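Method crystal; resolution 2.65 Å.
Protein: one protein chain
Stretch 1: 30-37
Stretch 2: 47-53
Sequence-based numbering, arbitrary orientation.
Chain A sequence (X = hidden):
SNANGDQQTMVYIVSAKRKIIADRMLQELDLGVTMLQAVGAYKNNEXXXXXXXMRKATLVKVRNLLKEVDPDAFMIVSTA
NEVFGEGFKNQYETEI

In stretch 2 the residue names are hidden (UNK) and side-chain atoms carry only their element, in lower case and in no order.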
# COMPACT_ATOMS: atom_id res chain seq x y z
N ASP A 30 20.56 8.05 -0.68
CA ASP A 30 21.07 7.57 0.61
C ASP A 30 19.96 7.25 1.59
O ASP A 30 20.16 7.30 2.81
CB ASP A 30 22.03 8.60 1.24
CG ASP A 30 23.12 9.04 0.28
OD1 ASP A 30 24.16 8.33 0.20
OD2 ASP A 30 22.92 10.09 -0.38
N LEU A 31 18.80 6.91 1.06
CA LEU A 31 17.65 6.60 1.90
C LEU A 31 17.73 5.18 2.37
O LEU A 31 18.07 4.28 1.60
CB LEU A 31 16.36 6.80 1.13
CG LEU A 31 15.96 8.25 0.91
CD1 LEU A 31 14.95 8.29 -0.16
CD2 LEU A 31 15.44 8.84 2.21
N GLY A 32 17.43 4.99 3.65
CA GLY A 32 17.33 3.66 4.22
C GLY A 32 15.91 3.14 4.13
O GLY A 32 14.95 3.80 4.58
N VAL A 33 15.76 1.97 3.52
CA VAL A 33 14.45 1.40 3.31
C VAL A 33 14.39 -0.05 3.81
O VAL A 33 15.41 -0.76 3.86
CB VAL A 33 14.01 1.49 1.82
CG1 VAL A 33 14.39 2.84 1.24
CG2 VAL A 33 14.62 0.38 0.99
N THR A 34 13.19 -0.46 4.22
CA THR A 34 12.94 -1.84 4.59
C THR A 34 12.04 -2.46 3.53
O THR A 34 11.08 -1.84 3.08
CB THR A 34 12.24 -1.97 5.95
OG1 THR A 34 12.62 -0.88 6.80
CG2 THR A 34 12.60 -3.29 6.59
N MSE A 35 12.35 -3.68 3.13
CA MSE A 35 11.51 -4.37 2.18
C MSE A 35 10.45 -5.18 2.92
O MSE A 35 10.62 -6.36 3.20
CB MSE A 35 12.34 -5.24 1.26
CG MSE A 35 11.72 -5.37 -0.10
SE MSE A 35 11.67 -3.65 -1.03
CE MSE A 35 13.40 -3.76 -1.88
N LEU A 36 9.35 -4.51 3.24
CA LEU A 36 8.19 -5.11 3.90
C LEU A 36 7.38 -6.07 3.03
O LEU A 36 7.33 -5.96 1.80
CB LEU A 36 7.29 -3.99 4.41
CG LEU A 36 5.95 -4.42 4.99
CD1 LEU A 36 6.16 -5.42 6.11
CD2 LEU A 36 5.14 -3.21 5.48
N GLN A 37 6.74 -7.03 3.68
CA GLN A 37 5.98 -8.05 2.97
C GLN A 37 4.49 -7.93 3.29
O GLN A 37 4.09 -7.89 4.45
CB GLN A 37 6.50 -9.44 3.33
CG GLN A 37 6.06 -10.54 2.38
CD GLN A 37 7.15 -11.57 2.19
OE1 GLN A 37 7.08 -12.68 2.75
NE2 GLN A 37 8.17 -11.21 1.41
N UNK A 47 3.80 -10.50 -2.06
CA UNK A 47 4.00 -9.23 -2.73
C UNK A 47 4.77 -8.36 -1.73
O UNK A 47 4.52 -8.38 -0.52
c UNK A 47 1.72 -8.48 -2.00
o UNK A 47 2.85 -7.35 -3.81
c UNK A 47 2.65 -8.62 -3.18
N UNK A 48 5.78 -7.66 -2.22
CA UNK A 48 6.67 -6.92 -1.36
C UNK A 48 6.46 -5.44 -1.55
O UNK A 48 6.27 -4.95 -2.67
o UNK A 48 10.67 -7.83 -2.57
o UNK A 48 10.97 -8.94 -0.64
c UNK A 48 8.12 -7.18 -1.73
c UNK A 48 10.24 -8.42 -1.53
c UNK A 48 8.73 -8.48 -1.31
N UNK A 49 6.56 -4.72 -0.46
CA UNK A 49 6.35 -3.30 -0.47
C UNK A 49 7.62 -2.63 0.07
O UNK A 49 8.27 -3.18 0.94
c UNK A 49 5.10 -2.99 0.39
c UNK A 49 3.85 -3.15 -0.45
c UNK A 49 5.17 -1.62 1.05
N UNK A 50 7.99 -1.48 -0.48
CA UNK A 50 9.08 -0.68 0.09
C UNK A 50 8.54 0.25 1.17
O UNK A 50 7.68 1.08 0.92
c UNK A 50 10.96 0.95 -0.32
c UNK A 50 9.82 0.18 -0.96
c UNK A 50 10.36 -0.66 -2.10
c UNK A 50 10.89 0.17 -3.23
N UNK A 51 9.08 0.11 2.39
CA UNK A 51 8.78 1.03 3.47
C UNK A 51 9.93 2.01 3.72
O UNK A 51 11.10 1.63 3.75
se UNK A 51 7.76 0.02 7.43
c UNK A 51 8.46 0.26 4.74
c UNK A 51 8.44 1.12 5.98
c UNK A 51 8.03 -1.76 6.63
N UNK A 52 9.60 3.28 3.91
CA UNK A 52 10.63 4.26 4.10
C UNK A 52 10.06 5.45 4.86
O UNK A 52 9.03 6.01 4.48
s UNK A 52 12.56 5.86 2.83
c UNK A 52 11.18 4.70 2.74
N UNK A 53 10.72 5.82 5.95
CA UNK A 53 10.38 7.03 6.67
C UNK A 53 11.21 8.17 6.10
O UNK A 53 12.39 7.99 5.81
c UNK A 53 10.65 6.90 8.17
c UNK A 53 9.86 5.74 8.75
c UNK A 53 12.14 6.71 8.41
O HOH W 1 13.13 3.44 6.78

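Position 47 carries one carbon bearing one oxygen and one carbon, a branched hydroxyl side chain. Its CA-to-CB bond points away from stretch 1, and no side-chain atom comes within 6.0 Å of it; contact is left to the backbone, whose O lies 3.8 Å from CA of Gln37. This is Thr47, whose beta-branch is at ease in an extended backbone.

Position 48 has three carbons, the third carrying two oxygens. It lies on the same sheet face as Met35 and Gln37: a carboxylate oxygen is 3.6 Å from CG of Met35, and the second carbon is 3.9 Å from NE2 of Gln37. A carboxylate on a two-carbon stem defines Glu48. Stem and carboxylate both lie against stretch 1, and the site is partly exposed, which suits a charged end.

At 49 one carbon carries two others. The position pairs with Leu36, and its backbone N donates to O of Leu36 at 2.7 Å, almost linearly. The compact fork is Val49, whose short apolar side chain brings no polar group of its own into the buried site.

Position 50 shows four carbons, forked at the first, with one arm two carbons long. The longer arm meets selenomethionine Met35, its inner carbon 3.4 Å from SE, while the one-carbon arm reaches CB of Val33 at 3.8 Å. This is Ile50, a branched aliphatic residue serving two apolar neighbours from a buried site.

Position 51 is an unbranched run of two carbons, selenium and a final carbon. Its end comes nearer to stretch 1 than its CA-to-CB direction suggests, bringing the final carbon within 3.2 Å of CB of Leu36 and 4.3 Å of CB of Thr34. This is selenomethionine, Met51, whose long chain can reach across to the neighbouring strand.

Position 52 has one carbon and then one sulfur, which lies 3.9 Å from CG1 of Val33 and 4.2 Å from CD2 of Leu31. It is Cys52, a small, weakly polar group in a buried place.

Position 53 again has one carbon carrying two carbons. Its side chain stays 5.6 Å from stretch 1, but a water links the backbones, donating to O of Gly32 at 2.9 Å and weakly accepting from N of position 53 at 3.5 Å. This is Val53, its beta-branch suited to the extended strand.

The contact is an antiparallel strand pairing. N of Thr34 bonds to O of Met51 at 3.0 Å and N of Met51 to O of Thr34 at 2.9 Å. Backbone bonds set the register; apolar pairs lie on both faces, Met35 with Ile50 and Leu36 with Met51, beside polar side chains.

Stretch 2 47-53: TEVIMCV
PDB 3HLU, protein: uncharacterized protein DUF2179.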